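Long-range contacts in agarase (Pseudoalteromonas fuliginea, PDB 6XJ9), which probably hydrolyses the red-algal polysaccharide agarose, as a family 50 glycoside hydrolase of a marine bacterium: residues V43-S49 against Y70-S76; V103-L107 against G682-A686; F89-L95 against N129-L135. All coordinates share one frame; numbering follows the deposited sequence.

Contact 1 of 3, residues V43-S49 against Y70-S76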
# COMPACT_ATOMS: atom_id res chain seq x y z
N VAL A 43 35.62 9.05 -12.50
CA VAL A 43 35.86 8.08 -13.56
C VAL A 43 35.10 8.52 -14.81
O VAL A 43 34.13 9.27 -14.72
CB VAL A 43 35.51 6.63 -13.13
CG1 VAL A 43 34.02 6.34 -13.18
CG2 VAL A 43 36.29 5.61 -13.95
N ASP A 44 35.57 8.05 -15.97
CA ASP A 44 34.96 8.47 -17.22
C ASP A 44 33.68 7.68 -17.45
O ASP A 44 33.63 6.47 -17.23
CB ASP A 44 35.96 8.44 -18.38
CG ASP A 44 37.04 9.49 -18.22
OD1 ASP A 44 36.69 10.68 -18.07
OD2 ASP A 44 38.23 9.11 -18.24
N TYR A 45 32.64 8.39 -17.87
CA TYR A 45 31.36 7.77 -18.18
C TYR A 45 30.80 8.38 -19.46
O TYR A 45 31.17 9.50 -19.83
CB TYR A 45 30.37 7.97 -17.03
CG TYR A 45 29.99 9.41 -16.77
CD1 TYR A 45 28.95 10.02 -17.45
CD2 TYR A 45 30.68 10.16 -15.82
CE1 TYR A 45 28.60 11.34 -17.20
CE2 TYR A 45 30.34 11.47 -15.56
CZ TYR A 45 29.30 12.07 -16.25
OH TYR A 45 28.96 13.36 -16.00
N GLN A 46 29.91 7.63 -20.10
CA GLN A 46 29.13 8.07 -21.25
C GLN A 46 27.66 7.76 -20.96
O GLN A 46 27.35 6.83 -20.20
CB GLN A 46 29.65 7.44 -22.54
CG GLN A 46 29.48 5.92 -22.62
CD GLN A 46 30.71 5.07 -22.34
OE1 GLN A 46 31.39 5.21 -21.32
NE2 GLN A 46 30.97 4.15 -23.26
N SER A 47 26.76 8.55 -21.55
CA SER A 47 25.33 8.35 -21.35
C SER A 47 24.64 8.02 -22.67
O SER A 47 25.18 8.27 -23.74
CB SER A 47 24.72 9.53 -20.66
OG SER A 47 24.75 10.68 -21.49
N ASN A 48 23.44 7.44 -22.56
CA ASN A 48 22.66 6.97 -23.69
C ASN A 48 21.20 7.23 -23.36
O ASN A 48 20.66 6.59 -22.46
CB ASN A 48 22.90 5.48 -23.98
CG ASN A 48 24.36 5.11 -24.17
OD1 ASN A 48 24.81 4.93 -25.31
ND2 ASN A 48 25.11 4.99 -23.09
N SER A 49 20.59 8.21 -24.04
CA SER A 49 19.24 8.65 -23.73
C SER A 49 19.13 8.98 -22.24
O SER A 49 18.14 8.63 -21.59
CB SER A 49 18.23 7.59 -24.13
OG SER A 49 18.35 7.27 -25.50
N TYR A 70 15.56 1.94 -24.14
CA TYR A 70 16.83 1.71 -23.49
C TYR A 70 17.48 3.06 -23.19
O TYR A 70 17.66 3.87 -24.09
CB TYR A 70 17.75 0.83 -24.35
CG TYR A 70 19.11 0.58 -23.72
CD1 TYR A 70 19.30 -0.51 -22.88
CD2 TYR A 70 20.18 1.43 -23.94
CE1 TYR A 70 20.52 -0.74 -22.27
CE2 TYR A 70 21.41 1.21 -23.34
CZ TYR A 70 21.58 0.12 -22.51
OH TYR A 70 22.79 -0.13 -21.93
N ALA A 71 17.81 3.29 -21.91
CA ALA A 71 18.60 4.44 -21.48
C ALA A 71 19.68 3.95 -20.52
O ALA A 71 19.47 2.95 -19.83
CB ALA A 71 17.72 5.47 -20.82
N SER A 72 20.83 4.63 -20.48
CA SER A 72 21.92 4.12 -19.67
C SER A 72 22.97 5.18 -19.33
O SER A 72 23.12 6.19 -20.02
CB SER A 72 22.57 2.93 -20.33
OG SER A 72 23.40 3.34 -21.40
N ILE A 73 23.71 4.91 -18.25
CA ILE A 73 25.00 5.54 -18.00
C ILE A 73 26.03 4.41 -17.99
O ILE A 73 25.81 3.37 -17.37
CB ILE A 73 24.99 6.35 -16.69
CG1 ILE A 73 26.38 6.89 -16.33
CG2 ILE A 73 24.38 5.54 -15.55
CD1 ILE A 73 26.35 8.10 -15.43
N VAL A 74 27.12 4.62 -18.73
CA VAL A 74 28.14 3.60 -18.89
C VAL A 74 29.45 4.15 -18.34
O VAL A 74 29.92 5.19 -18.80
CB VAL A 74 28.30 3.17 -20.37
CG1 VAL A 74 29.38 2.11 -20.54
CG2 VAL A 74 26.98 2.68 -20.97
N PHE A 75 29.99 3.48 -17.32
CA PHE A 75 31.30 3.81 -16.78
C PHE A 75 32.33 2.92 -17.47
O PHE A 75 32.24 1.70 -17.41
CB PHE A 75 31.32 3.61 -15.27
CG PHE A 75 30.27 4.39 -14.52
CD1 PHE A 75 30.50 5.69 -14.11
CD2 PHE A 75 29.05 3.81 -14.21
CE1 PHE A 75 29.54 6.40 -13.41
CE2 PHE A 75 28.08 4.53 -13.51
CZ PHE A 75 28.33 5.81 -13.10
N SER A 76 33.30 3.56 -18.13
CA SER A 76 34.37 2.86 -18.84
C SER A 76 35.70 3.58 -18.62
O SER A 76 35.79 4.79 -18.83
CB SER A 76 34.03 2.74 -20.30
OG SER A 76 34.96 1.90 -20.96

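Contact 2 of 3, residues V103-L107 against G682-A686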
# COMPACT_ATOMS: atom_id res chain seq x y z
N VAL A 103 12.76 2.74 -9.55
CA VAL A 103 13.48 2.40 -10.76
C VAL A 103 14.14 1.04 -10.56
O VAL A 103 14.93 0.86 -9.63
CB VAL A 103 14.49 3.47 -11.21
CG1 VAL A 103 15.59 3.72 -10.18
CG2 VAL A 103 15.11 3.11 -12.56
N GLN A 104 13.80 0.11 -11.46
CA GLN A 104 14.54 -1.13 -11.63
C GLN A 104 15.71 -0.84 -12.55
O GLN A 104 15.52 -0.62 -13.75
CB GLN A 104 13.65 -2.23 -12.22
CG GLN A 104 14.41 -3.53 -12.46
CD GLN A 104 13.53 -4.67 -12.92
OE1 GLN A 104 12.35 -4.49 -13.20
NE2 GLN A 104 14.11 -5.85 -13.00
N ILE A 105 16.92 -0.84 -11.97
CA ILE A 105 18.13 -0.69 -12.76
C ILE A 105 18.65 -2.07 -13.15
O ILE A 105 18.48 -3.05 -12.43
CB ILE A 105 19.20 0.15 -12.03
CG1 ILE A 105 19.53 -0.44 -10.65
CG2 ILE A 105 18.78 1.60 -11.93
CD1 ILE A 105 20.66 0.26 -9.93
N TYR A 106 19.26 -2.13 -14.33
CA TYR A 106 19.99 -3.30 -14.77
C TYR A 106 21.47 -2.95 -14.68
O TYR A 106 21.88 -1.87 -15.13
CB TYR A 106 19.56 -3.68 -16.19
CG TYR A 106 18.16 -4.23 -16.26
CD1 TYR A 106 17.06 -3.39 -16.27
CD2 TYR A 106 17.94 -5.60 -16.31
CE1 TYR A 106 15.77 -3.89 -16.32
CE2 TYR A 106 16.65 -6.12 -16.38
CZ TYR A 106 15.56 -5.26 -16.37
OH TYR A 106 14.28 -5.76 -16.43
N LEU A 107 22.25 -3.85 -14.06
CA LEU A 107 23.68 -3.67 -13.91
C LEU A 107 24.37 -4.71 -14.79
O LEU A 107 24.32 -5.90 -14.50
CB LEU A 107 24.05 -3.81 -12.43
CG LEU A 107 25.54 -4.00 -12.12
CD1 LEU A 107 26.35 -2.81 -12.59
CD2 LEU A 107 25.75 -4.24 -10.63
N GLY A 682 11.78 -11.45 -8.91
CA GLY A 682 11.34 -11.93 -10.21
C GLY A 682 11.99 -11.17 -11.36
O GLY A 682 13.16 -10.82 -11.29
N LEU A 683 11.21 -10.91 -12.41
CA LEU A 683 11.77 -10.35 -13.63
C LEU A 683 11.64 -8.83 -13.60
O LEU A 683 12.56 -8.13 -14.01
CB LEU A 683 11.07 -10.96 -14.85
CG LEU A 683 11.51 -12.39 -15.18
CD1 LEU A 683 10.56 -13.04 -16.17
CD2 LEU A 683 12.93 -12.39 -15.72
N ILE A 684 10.49 -8.34 -13.12
CA ILE A 684 10.20 -6.92 -12.99
C ILE A 684 10.05 -6.60 -11.49
O ILE A 684 9.27 -7.24 -10.79
CB ILE A 684 8.95 -6.56 -13.83
CG1 ILE A 684 9.12 -6.93 -15.31
CG2 ILE A 684 8.57 -5.09 -13.66
CD1 ILE A 684 10.24 -6.18 -16.04
N HIS A 685 10.83 -5.63 -11.00
CA HIS A 685 11.01 -5.41 -9.57
C HIS A 685 10.34 -4.13 -9.10
O HIS A 685 10.54 -3.07 -9.71
CB HIS A 685 12.50 -5.26 -9.23
CG HIS A 685 13.36 -6.44 -9.55
ND1 HIS A 685 14.70 -6.50 -9.18
CD2 HIS A 685 13.10 -7.58 -10.21
CE1 HIS A 685 15.23 -7.62 -9.62
NE2 HIS A 685 14.26 -8.31 -10.24
N ALA A 686 9.63 -4.21 -7.96
CA ALA A 686 9.04 -3.04 -7.31
C ALA A 686 9.72 -2.78 -5.96
O ALA A 686 10.40 -3.64 -5.41
CB ALA A 686 7.55 -3.23 -7.12
O HOH W 1 13.78 -8.49 -16.31

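Contact 3 of 3, residues F89-L95 against N129-L135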
# COMPACT_ATOMS: atom_id res chain seq x y z
N PHE A 89 35.29 -10.19 -2.65
CA PHE A 89 34.96 -8.77 -2.65
C PHE A 89 33.65 -8.52 -3.40
O PHE A 89 33.17 -9.39 -4.12
CB PHE A 89 36.11 -7.95 -3.23
CG PHE A 89 36.36 -8.13 -4.71
CD1 PHE A 89 36.98 -9.27 -5.20
CD2 PHE A 89 36.01 -7.13 -5.61
CE1 PHE A 89 37.21 -9.43 -6.56
CE2 PHE A 89 36.26 -7.28 -6.97
CZ PHE A 89 36.85 -8.43 -7.45
N ASN A 90 33.10 -7.31 -3.22
CA ASN A 90 31.88 -6.90 -3.89
C ASN A 90 32.04 -5.50 -4.47
O ASN A 90 32.90 -4.72 -4.04
CB ASN A 90 30.66 -6.98 -2.96
CG ASN A 90 30.76 -6.06 -1.77
OD1 ASN A 90 30.42 -4.89 -1.86
ND2 ASN A 90 31.20 -6.59 -0.64
N LEU A 91 31.19 -5.21 -5.46
CA LEU A 91 31.09 -3.91 -6.10
C LEU A 91 29.83 -3.23 -5.57
O LEU A 91 28.74 -3.80 -5.63
CB LEU A 91 31.01 -4.16 -7.61
CG LEU A 91 30.64 -2.97 -8.48
CD1 LEU A 91 31.69 -1.87 -8.40
CD2 LEU A 91 30.45 -3.41 -9.93
N ALA A 92 29.98 -2.01 -5.04
CA ALA A 92 28.91 -1.39 -4.27
C ALA A 92 28.58 -0.02 -4.85
O ALA A 92 29.49 0.74 -5.19
CB ALA A 92 29.33 -1.28 -2.83
N PHE A 93 27.28 0.29 -4.92
CA PHE A 93 26.80 1.57 -5.41
C PHE A 93 25.96 2.24 -4.32
O PHE A 93 25.06 1.62 -3.76
CB PHE A 93 25.94 1.38 -6.66
CG PHE A 93 26.61 0.72 -7.84
CD1 PHE A 93 26.85 -0.65 -7.85
CD2 PHE A 93 27.00 1.46 -8.95
CE1 PHE A 93 27.45 -1.26 -8.94
CE2 PHE A 93 27.61 0.84 -10.03
CZ PHE A 93 27.84 -0.51 -10.03
N GLU A 94 26.26 3.51 -4.03
CA GLU A 94 25.44 4.28 -3.13
C GLU A 94 24.49 5.15 -3.95
O GLU A 94 24.94 6.05 -4.66
CB GLU A 94 26.30 5.12 -2.19
CG GLU A 94 26.65 4.40 -0.90
CD GLU A 94 27.26 5.32 0.13
OE1 GLU A 94 28.42 5.75 -0.08
OE2 GLU A 94 26.58 5.64 1.13
N LEU A 95 23.18 4.85 -3.84
CA LEU A 95 22.19 5.31 -4.80
C LEU A 95 20.97 5.88 -4.08
O LEU A 95 20.46 5.28 -3.14
CB LEU A 95 21.75 4.15 -5.71
CG LEU A 95 22.86 3.46 -6.52
CD1 LEU A 95 22.33 2.21 -7.21
CD2 LEU A 95 23.49 4.41 -7.53
N ASN A 129 20.91 4.39 -0.23
CA ASN A 129 21.11 3.04 0.27
C ASN A 129 22.27 2.43 -0.50
O ASN A 129 22.63 2.93 -1.56
CB ASN A 129 19.82 2.22 0.13
CG ASN A 129 18.72 2.76 1.01
OD1 ASN A 129 18.70 2.49 2.21
ND2 ASN A 129 17.83 3.55 0.44
N THR A 130 22.83 1.35 0.04
CA THR A 130 23.90 0.65 -0.64
C THR A 130 23.35 -0.60 -1.32
O THR A 130 22.63 -1.39 -0.71
CB THR A 130 25.12 0.43 0.27
OG1 THR A 130 25.68 1.72 0.52
CG2 THR A 130 26.19 -0.43 -0.37
N TYR A 131 23.71 -0.75 -2.60
CA TYR A 131 23.37 -1.88 -3.44
C TYR A 131 24.67 -2.55 -3.86
O TYR A 131 25.57 -1.89 -4.36
CB TYR A 131 22.57 -1.39 -4.65
CG TYR A 131 21.32 -0.65 -4.24
CD1 TYR A 131 21.37 0.68 -3.86
CD2 TYR A 131 20.10 -1.31 -4.18
CE1 TYR A 131 20.23 1.35 -3.44
CE2 TYR A 131 18.95 -0.66 -3.77
CZ TYR A 131 19.01 0.68 -3.41
OH TYR A 131 17.87 1.30 -3.01
N TYR A 132 24.77 -3.86 -3.61
CA TYR A 132 26.04 -4.52 -3.84
C TYR A 132 25.87 -5.78 -4.67
O TYR A 132 24.80 -6.39 -4.70
CB TYR A 132 26.76 -4.76 -2.50
CG TYR A 132 26.08 -5.79 -1.64
CD1 TYR A 132 26.26 -7.15 -1.88
CD2 TYR A 132 25.26 -5.41 -0.59
CE1 TYR A 132 25.64 -8.10 -1.10
CE2 TYR A 132 24.64 -6.36 0.21
CZ TYR A 132 24.83 -7.71 -0.05
OH TYR A 132 24.22 -8.66 0.72
N ALA A 133 26.93 -6.14 -5.38
CA ALA A 133 27.00 -7.35 -6.17
C ALA A 133 28.35 -8.02 -5.89
O ALA A 133 29.39 -7.43 -6.16
CB ALA A 133 26.85 -7.00 -7.63
N LYS A 134 28.31 -9.23 -5.32
CA LYS A 134 29.52 -9.99 -5.02
C LYS A 134 30.16 -10.41 -6.34
O LYS A 134 29.48 -10.96 -7.20
CB LYS A 134 29.21 -11.25 -4.20
CG LYS A 134 28.84 -11.04 -2.74
CD LYS A 134 28.31 -12.30 -2.07
CE LYS A 134 27.03 -12.81 -2.70
NZ LYS A 134 26.15 -13.52 -1.73
N LEU A 135 31.46 -10.14 -6.48
CA LEU A 135 32.14 -10.46 -7.73
C LEU A 135 33.00 -11.71 -7.55
O LEU A 135 33.35 -12.36 -8.53
CB LEU A 135 32.96 -9.25 -8.19
CG LEU A 135 32.12 -8.08 -8.71
CD1 LEU A 135 32.98 -6.94 -9.24
CD2 LEU A 135 31.14 -8.55 -9.78
O HOH W 2 18.15 3.89 -2.55

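Contact 1 of 3, residues V43-S49 against Y70-S76
CG of Tyr45 sits in the cleft between its own backbone N and carbonyl carbon (chi1 64°), while CG1 of Ile73 points opposite its backbone N (chi1 174°); these torsions bring the phenol ring and the isoleucine tip into contact, with Tyr45 CD1 3.8 Å from Ile73 CD1. The methyl meets the ring obliquely. Ile73 also serves Phe75, because its CG1 lies 3.9 Å above one face of the Phe75 ring, offset toward the rim. Beyond it, Phe75 CD1 takes Val43 CG1 at 3.7 Å and touches Tyr45 CB as well, so the ring is held by aliphatic groups from both segments. This face looks into the protein, where Val52, Leu59 and Val61 cover it. Were an alanine to stand in for Ile73, the Phe75 face and the Tyr45 ring would probably both lose their aliphatic neighbour, and a gap would open toward Val52 and Val61.

The opposite face is more polar and more open. The bent chain of Gln46 lies across Val74, CG of Gln46 coming 3.7 Å from Val74 CB. Asn48 ND2 stands 3.7 Å from Val74 CG2 and 2.9 Å from Ser72 OG. Four backbone hydrogen bonds join the strands, that from Val74 N to Gln46 O being short and nearly straight (2.7 Å, 170°), and a fifth, Ser76 N to Asp44 O at 3.1 Å, continues the pairing just beyond their ends.

On its other side, strand 70-75 pairs with strand 185-193 through Ala71, Ile73 and Phe75. Strand 70-75 therefore has a partner strand on both sides, and the chain soon turns from 45-48 into strand 50-55, whose Val52 packs beneath. Such antiparallel strands, mostly apolar on the inward face and more polar on the outer one, are characteristic of the beta-sandwich expected of a carbohydrate-binding-module-like domain.

Contact 2 of 3, residues V103-L107 against G682-A686
Gln104 lays its terminal amide over the imidazole of His685, and these two residues bury the most surface here, with Ile684 next. The amide and ring planes are only 15° apart, so the groups are stacked, although the side chains themselves cross at about a right angle. NE2 of Gln104 lies 3.4 Å above the ring, displaced toward the rim on the CD2 side. Gln104 reaches this far because its chain is fully extended, with CG trans to the backbone N (chi1 178°).

Both ends of the amide are used by the backbone of 682-686. NE2 gives an almost straight hydrogen bond to Leu683 O (2.9 Å, 176°) that lies in the amide plane, and it has a further partner in Ser120 OG on the neighbouring strand. OE1 accepts the backbone N of His685 at 2.9 Å, but that donor stands well above the carbonyl plane, where it does not use a lone pair. Ile684 passes between these two bonds, its CA 3.3 Å from Gln104 OE1, while its CG2 and CD1 methyls both come near the same oxygen from one side.

The ring of His685 is held in turn: its NE2 donates to Gly682 O at 2.9 Å, with the acceptor in the ring plane. Leu683 O is gripped a second time by a water that donates to it at 2.6 Å and is also hydrogen-bonded to Tyr106 OH at 2.8 Å.

Strand 103-111 of the carbohydrate-binding-module-like domain is thereby joined to the loop ahead of helix 689-704. The chemistry implies a buried, directional interface: one glutamine amide satisfies a carbonyl and an N-H of an irregular backbone, fixing the amide's rotation and probably holding the loop in place against the strand.

Contact 3 of 3, residues F89-L95 against N129-L135
One face of the Phe89 ring is covered by Leu135 CB, which lies 4.0 Å from CE2 of Phe89; the chi1 of 69°, placing CG between N and the carbonyl carbon, turns the ring that way. The rings of Phe93 and Tyr131 instead meet backbone oxygens at their edges, Tyr131 O in the plane of the Phe93 ring and Phe93 O in that of Tyr131. They belong to a hydrogen-bonded pair of an antiparallel beta ladder, part of the sandwich-like N-terminal domain, and seven backbone hydrogen bonds run along it.

Leu95 CD1 approaches the Tyr131 ring obliquely, 3.8 Å from CD1 of Tyr131, and Leu91 CB meets Leu135 CD1 at the same distance. Leu91, Phe93, Leu95 and Tyr131 share one face of the sheet, with Leu135 beside its end. On the other, CG of Glu94 packs 3.2 Å from Thr130 OG1 while OE1 of Glu94 bonds to Ser205 OG, Tyr132 stacks on Trp164, and Lys134 forms a salt bridge with Asp139.

Asn129, paired with Leu95, reaches the subunit interface: its OD1 accepts from the backbone N of Tyr128 of the second subunit, while its ND2 donates to a water at 3.0 Å, which also sits 2.6 Å from Tyr131 OH.

In the fold
Contacts 1 and 3 are antiparallel ladders within the carbohydrate-binding-module-like domain, their centres about 18 Å apart. Contact 1 is only partly buried, with a polar outer face, whereas contact 3 is largely buried and reaches the second subunit at one end. Contact 2 is buried too, but it joins distant parts of the chain through side-chain to backbone bonds and a water instead of strand pairing. Strand 185-193 pairs with both 70-75 and 103-111, so contacts 1 and 2 share a neighbour without touching. Contacts 2 and 3 meet directly by apolar packing, Leu107 CD1 lying 3.7 Å from Phe93 CZ and Ile105 touching Leu95.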